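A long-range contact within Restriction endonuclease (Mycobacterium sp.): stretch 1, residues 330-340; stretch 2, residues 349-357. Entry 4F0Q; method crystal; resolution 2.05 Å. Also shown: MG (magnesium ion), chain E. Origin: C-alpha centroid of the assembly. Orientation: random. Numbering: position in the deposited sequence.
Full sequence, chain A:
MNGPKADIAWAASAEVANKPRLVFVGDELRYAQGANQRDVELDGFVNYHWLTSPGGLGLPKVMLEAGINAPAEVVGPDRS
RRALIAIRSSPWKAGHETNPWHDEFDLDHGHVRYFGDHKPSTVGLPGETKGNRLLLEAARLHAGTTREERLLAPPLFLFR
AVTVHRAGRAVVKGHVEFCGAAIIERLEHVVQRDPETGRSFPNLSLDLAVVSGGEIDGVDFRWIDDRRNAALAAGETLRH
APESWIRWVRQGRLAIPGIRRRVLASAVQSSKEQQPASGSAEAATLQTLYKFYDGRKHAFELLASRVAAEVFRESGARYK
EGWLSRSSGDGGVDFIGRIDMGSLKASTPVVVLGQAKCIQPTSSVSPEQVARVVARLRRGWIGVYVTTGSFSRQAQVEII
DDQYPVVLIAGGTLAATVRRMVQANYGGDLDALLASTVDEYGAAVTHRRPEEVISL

Stretch 1 330-340: DGGVDFIGRID
Stretch 2, residues 349-357: PVVVLGQAK

Residues 335-340 pair with the antiparallel strand that runs from Pro349 through Ala356, their N-to-C directions 151° apart and their axes approaching to 4.4 Å. Backbone torsions are extended throughout both strands. The register pairs Phe335 with Gly354, Ile336 with Leu353, Gly337 with Val352, Arg338 with Val351, Ile339 with Val350 and Asp340 with Pro349, with CA-CA separations of 4.7-5.3 Å.

Reciprocal backbone hydrogen bonds close the alternate pairs: Gly337 N to Val352 O and Val352 N to Gly337 O, Ile339 N to Val350 O and Val350 N to Ile339 O, all 2.9 Å. At the far end Gly354 N reaches Phe335 O at 2.6 Å, while Gly354 O accepts from both Phe335 N (3.2 Å) and Asp334 N (2.6 Å), because the chain turns (Asp334 phi/psi -99/-29) just before the strand.

Side chains alternate between the faces. On one, Ile336 (m, m) sets CD1 3.8 Å from Leu353 CG (m, p) and Arg338 (t, t, p, chi4 176°) lays CD 3.7 Å from Pro349 CB. On the other, Ile339 (m, t) packs CG1 3.7 Å from Val352 CG2 (t) and CB 3.6 Å from Val350 CG2 (m). Phe335 (p, chi2 -91°) folds its ring over Gly354, whose CA lies 3.5 Å from the ring centroid and 12° off its normal; a CB on Gly354 would fall 2.1 Å from Phe335 CE2, so this close CH-pi contact leaves no room for a side chain at Gly354.

Beyond the strand pairing, magnesium joins the stretches. Asp334 OD2 (chi1 m, chi2 22°), Gln355 OE1 (t, p, chi3 -131°), Ala356 O and three waters each bind it at 2.1 Å. The Gln355 amide group also spans the gap: NE2 makes a very short hydrogen bond to Gly332 O (2.4 Å) and a weak one to Asp334 OD1 (2.8 Å). Ala356 N adds a weak bond to Asp334 OD2 (3.3 Å).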

ATOM      1  N   ASP A 330     -11.053 -15.735  18.800  1.00 30.51           N
ATOM      2  CA  ASP A 330     -10.961 -15.549  17.357  1.00 25.66           C
ATOM      3  C   ASP A 330     -11.385 -14.136  16.963  1.00 23.02           C
ATOM      4  O   ASP A 330     -12.068 -13.449  17.720  1.00 25.60           O
ATOM      5  CB  ASP A 330     -11.827 -16.588  16.637  1.00 25.99           C
ATOM      6  CG  ASP A 330     -11.564 -16.638  15.142  1.00 26.14           C
ATOM      7  OD1 ASP A 330     -10.427 -16.337  14.723  1.00 26.63           O
ATOM      8  OD2 ASP A 330     -12.498 -16.980  14.385  1.00 27.48           O
ATOM      9  N   GLY A 331     -10.971 -13.708  15.775  1.00 22.74           N
ATOM     10  CA  GLY A 331     -11.327 -12.397  15.264  1.00 24.98           C
ATOM     11  C   GLY A 331     -10.985 -12.265  13.793  1.00 26.31           C
ATOM     12  O   GLY A 331     -10.471 -13.201  13.183  1.00 28.17           O
ATOM     13  N   GLY A 332     -11.271 -11.100  13.223  1.00 25.85           N
ATOM     14  CA  GLY A 332     -11.002 -10.856  11.818  1.00 29.36           C
ATOM     15  C   GLY A 332      -9.520 -10.780  11.507  1.00 30.54           C
ATOM     16  O   GLY A 332      -9.047 -11.368  10.535  1.00 31.28           O
ATOM     17  N   VAL A 333      -8.783 -10.052  12.341  1.00 28.98           N
ATOM     18  CA  VAL A 333      -7.348  -9.879  12.149  1.00 24.30           C
ATOM     19  C   VAL A 333      -6.563 -10.680  13.183  1.00 24.14           C
ATOM     20  O   VAL A 333      -6.843 -10.606  14.378  1.00 22.52           O
ATOM     21  CB  VAL A 333      -6.949  -8.395  12.244  1.00 25.03           C
ATOM     22  CG1 VAL A 333      -5.457  -8.228  11.999  1.00 20.34           C
ATOM     23  CG2 VAL A 333      -7.752  -7.570  11.250  1.00 28.21           C
ATOM     24  N   ASP A 334      -5.580 -11.444  12.717  1.00 23.31           N
ATOM     25  CA  ASP A 334      -4.799 -12.308  13.595  1.00 17.58           C
ATOM     26  C   ASP A 334      -3.461 -11.696  14.006  1.00 18.07           C
ATOM     27  O   ASP A 334      -2.947 -11.990  15.085  1.00 21.91           O
ATOM     28  CB  ASP A 334      -4.581 -13.676  12.944  1.00 21.01           C
ATOM     29  CG  ASP A 334      -5.861 -14.483  12.843  1.00 21.52           C
ATOM     30  OD1 ASP A 334      -6.951 -13.875  12.878  1.00 27.76           O
ATOM     31  OD2 ASP A 334      -5.780 -15.723  12.729  1.00 26.08           O
ATOM     32  N   PHE A 335      -2.897 -10.851  13.149  1.00 19.08           N
ATOM     33  CA  PHE A 335      -1.654 -10.159  13.487  1.00 18.10           C
ATOM     34  C   PHE A 335      -1.466  -8.845  12.731  1.00 17.76           C
ATOM     35  O   PHE A 335      -2.082  -8.616  11.691  1.00 17.38           O
ATOM     36  CB  PHE A 335      -0.436 -11.075  13.307  1.00 16.29           C
ATOM     37  CG  PHE A 335      -0.254 -11.590  11.906  1.00 15.86           C
ATOM     38  CD1 PHE A 335      -0.828 -12.788  11.514  1.00 18.25           C
ATOM     39  CD2 PHE A 335       0.512 -10.890  10.989  1.00 18.42           C
ATOM     40  CE1 PHE A 335      -0.655 -13.271  10.230  1.00 17.09           C
ATOM     41  CE2 PHE A 335       0.688 -11.366   9.702  1.00 18.79           C
ATOM     42  CZ  PHE A 335       0.104 -12.559   9.323  1.00 15.02           C
ATOM     43  N   ILE A 336      -0.610  -7.986  13.275  1.00 19.25           N
ATOM     44  CA  ILE A 336      -0.347  -6.674  12.702  1.00 18.84           C
ATOM     45  C   ILE A 336       1.145  -6.497  12.439  1.00 18.62           C
ATOM     46  O   ILE A 336       1.979  -6.889  13.257  1.00 17.91           O
ATOM     47  CB  ILE A 336      -0.837  -5.548  13.643  1.00 18.80           C
ATOM     48  CG1 ILE A 336      -2.346  -5.655  13.865  1.00 19.08           C
ATOM     49  CG2 ILE A 336      -0.496  -4.177  13.079  1.00 16.28           C
ATOM     50  CD1 ILE A 336      -3.161  -5.418  12.616  1.00 20.87           C
ATOM     51  N   GLY A 337       1.468  -5.921  11.283  1.00 18.00           N
ATOM     52  CA  GLY A 337       2.834  -5.579  10.931  1.00 17.07           C
ATOM     53  C   GLY A 337       2.877  -4.237  10.222  1.00 18.05           C
ATOM     54  O   GLY A 337       1.872  -3.529  10.170  1.00 22.95           O
ATOM     55  N   ARG A 338       4.032  -3.884   9.668  1.00 20.14           N
ATOM     56  CA  ARG A 338       4.176  -2.602   8.986  1.00 22.86           C
ATOM     57  C   ARG A 338       5.267  -2.633   7.923  1.00 19.68           C
ATOM     58  O   ARG A 338       6.335  -3.208   8.133  1.00 22.38           O
ATOM     59  CB  ARG A 338       4.472  -1.490   9.995  1.00 23.22           C
ATOM     60  CG  ARG A 338       4.451  -0.092   9.399  1.00 21.12           C
ATOM     61  CD  ARG A 338       4.966   0.944  10.385  1.00 26.38           C
ATOM     62  NE  ARG A 338       6.400   0.801  10.628  1.00 27.36           N
ATOM     63  CZ  ARG A 338       7.113   1.620  11.393  1.00 27.12           C
ATOM     64  NH1 ARG A 338       6.530   2.647  11.994  1.00 31.42           N
ATOM     65  NH2 ARG A 338       8.413   1.414  11.555  1.00 33.63           N
ATOM     66  N   ILE A 339       4.995  -2.009   6.782  1.00 18.46           N
ATOM     67  CA  ILE A 339       5.993  -1.889   5.726  1.00 20.96           C
ATOM     68  C   ILE A 339       6.322  -0.423   5.475  1.00 23.03           C
ATOM     69  O   ILE A 339       5.425   0.407   5.358  1.00 25.49           O
ATOM     70  CB  ILE A 339       5.509  -2.528   4.409  1.00 23.71           C
ATOM     71  CG1 ILE A 339       5.183  -4.007   4.617  1.00 24.04           C
ATOM     72  CG2 ILE A 339       6.554  -2.366   3.313  1.00 19.05           C
ATOM     73  CD1 ILE A 339       4.681  -4.692   3.373  1.00 18.70           C
ATOM     74  N   ASP A 340       7.609  -0.102   5.405  1.00 20.66           N
ATOM     75  CA  ASP A 340       8.025   1.257   5.086  1.00 25.10           C
ATOM     76  C   ASP A 340       8.239   1.400   3.585  1.00 27.80           C
ATOM     77  O   ASP A 340       9.293   1.037   3.061  1.00 28.30           O
ATOM     78  CB  ASP A 340       9.296   1.628   5.850  1.00 21.77           C
ATOM     79  CG  ASP A 340       9.083   1.670   7.350  1.00 29.67           C
ATOM     80  OD1 ASP A 340       7.936   1.912   7.780  1.00 25.35           O
ATOM     81  OD2 ASP A 340      10.062   1.463   8.096  1.00 32.67           O
ATOM     82  N   PRO A 349       4.683   4.833   6.102  1.00 26.34           N
ATOM     83  CA  PRO A 349       4.330   3.563   6.741  1.00 21.56           C
ATOM     84  C   PRO A 349       2.967   3.036   6.298  1.00 28.05           C
ATOM     85  O   PRO A 349       1.962   3.741   6.402  1.00 28.38           O
ATOM     86  CB  PRO A 349       4.301   3.923   8.229  1.00 24.68           C
ATOM     87  CG  PRO A 349       3.926   5.363   8.251  1.00 29.32           C
ATOM     88  CD  PRO A 349       4.525   5.979   7.017  1.00 28.51           C
ATOM     89  N   VAL A 350       2.943   1.806   5.795  1.00 28.44           N
ATOM     90  CA  VAL A 350       1.689   1.139   5.471  1.00 25.77           C
ATOM     91  C   VAL A 350       1.437  -0.017   6.437  1.00 25.24           C
ATOM     92  O   VAL A 350       2.302  -0.874   6.649  1.00 22.95           O
ATOM     93  CB  VAL A 350       1.636   0.659   3.998  1.00 26.21           C
ATOM     94  CG1 VAL A 350       1.547   1.850   3.056  1.00 25.15           C
ATOM     95  CG2 VAL A 350       2.839  -0.197   3.659  1.00 28.97           C
ATOM     96  N   VAL A 351       0.249  -0.021   7.035  1.00 28.85           N
ATOM     97  CA  VAL A 351      -0.105  -1.009   8.046  1.00 25.68           C
ATOM     98  C   VAL A 351      -0.521  -2.331   7.410  1.00 22.14           C
ATOM     99  O   VAL A 351      -1.325  -2.362   6.475  1.00 24.45           O
ATOM    100  CB  VAL A 351      -1.234  -0.493   8.959  1.00 26.15           C
ATOM    101  CG1 VAL A 351      -1.532  -1.495  10.063  1.00 25.64           C
ATOM    102  CG2 VAL A 351      -0.856   0.855   9.549  1.00 26.23           C
ATOM    103  N   VAL A 352       0.042  -3.421   7.921  1.00 19.56           N
ATOM    104  CA  VAL A 352      -0.255  -4.749   7.407  1.00 21.26           C
ATOM    105  C   VAL A 352      -1.169  -5.515   8.357  1.00 20.63           C
ATOM    106  O   VAL A 352      -0.819  -5.762   9.509  1.00 20.60           O
ATOM    107  CB  VAL A 352       1.032  -5.565   7.183  1.00 19.04           C
ATOM    108  CG1 VAL A 352       0.696  -6.948   6.646  1.00 18.39           C
ATOM    109  CG2 VAL A 352       1.966  -4.831   6.235  1.00 17.37           C
ATOM    110  N   LEU A 353      -2.346  -5.882   7.863  1.00 17.15           N
ATOM    111  CA  LEU A 353      -3.281  -6.687   8.635  1.00 14.65           C
ATOM    112  C   LEU A 353      -3.160  -8.147   8.223  1.00 14.91           C
ATOM    113  O   LEU A 353      -3.323  -8.490   7.051  1.00 20.11           O
ATOM    114  CB  LEU A 353      -4.717  -6.191   8.440  1.00 23.02           C
ATOM    115  CG  LEU A 353      -5.221  -5.094   9.385  1.00 23.89           C
ATOM    116  CD1 LEU A 353      -4.365  -3.839   9.300  1.00 25.50           C
ATOM    117  CD2 LEU A 353      -6.677  -4.767   9.090  1.00 22.58           C
ATOM    118  N   GLY A 354      -2.866  -9.006   9.190  1.00 17.48           N
ATOM    119  CA  GLY A 354      -2.663 -10.413   8.912  1.00 16.80           C
ATOM    120  C   GLY A 354      -3.804 -11.297   9.370  1.00 16.33           C
ATOM    121  O   GLY A 354      -4.467 -11.012  10.366  1.00 16.37           O
ATOM    122  N   GLN A 355      -4.027 -12.376   8.629  1.00 18.43           N
ATOM    123  CA  GLN A 355      -5.020 -13.378   8.991  1.00 19.26           C
ATOM    124  C   GLN A 355      -4.465 -14.768   8.721  1.00 17.98           C
ATOM    125  O   GLN A 355      -3.893 -15.015   7.665  1.00 17.81           O
ATOM    126  CB  GLN A 355      -6.306 -13.173   8.194  1.00 22.87           C
ATOM    127  CG  GLN A 355      -7.274 -14.343   8.273  1.00 20.22           C
ATOM    128  CD  GLN A 355      -7.757 -14.610   9.682  1.00 17.98           C
ATOM    129  OE1 GLN A 355      -7.737 -15.748  10.153  1.00 22.55           O
ATOM    130  NE2 GLN A 355      -8.198 -13.559  10.365  1.00 20.89           N
ATOM    131  N   ALA A 356      -4.635 -15.672   9.679  1.00 20.34           N
ATOM    132  CA  ALA A 356      -4.112 -17.025   9.547  1.00 19.30           C
ATOM    133  C   ALA A 356      -5.200 -18.067   9.772  1.00 18.92           C
ATOM    134  O   ALA A 356      -5.942 -17.998  10.753  1.00 19.67           O
ATOM    135  CB  ALA A 356      -2.972 -17.240  10.525  1.00 18.45           C
ATOM    136  N   LYS A 357      -5.294 -19.035   8.866  1.00 16.11           N
ATOM    137  CA  LYS A 357      -6.267 -20.109   9.031  1.00 20.78           C
ATOM    138  C   LYS A 357      -5.711 -21.472   8.635  1.00 17.38           C
ATOM    139  O   LYS A 357      -5.445 -21.733   7.463  1.00 21.54           O
ATOM    140  CB  LYS A 357      -7.554 -19.811   8.257  1.00 24.18           C
ATOM    141  CG  LYS A 357      -8.700 -20.741   8.618  1.00 25.84           C
ATOM    142  CD  LYS A 357     -10.025 -20.248   8.070  1.00 29.46           C
ATOM    143  CE  LYS A 357     -11.167 -21.125   8.556  1.00 24.17           C
ATOM    144  NZ  LYS A 357     -12.491 -20.624   8.100  1.00 37.22           N
TER
HETATM  145 MG    MG E 501      -7.273 -16.860  11.868  1.00 21.26          MG
HETATM  146  O   HOH W   1      -6.243 -17.853  13.382  1.00 19.28           O
HETATM  147  O   HOH W   2      -8.476 -18.554  11.691  1.00 23.75           O
HETATM  148  O   HOH W   3      -8.530 -15.541  12.935  1.00 26.46           O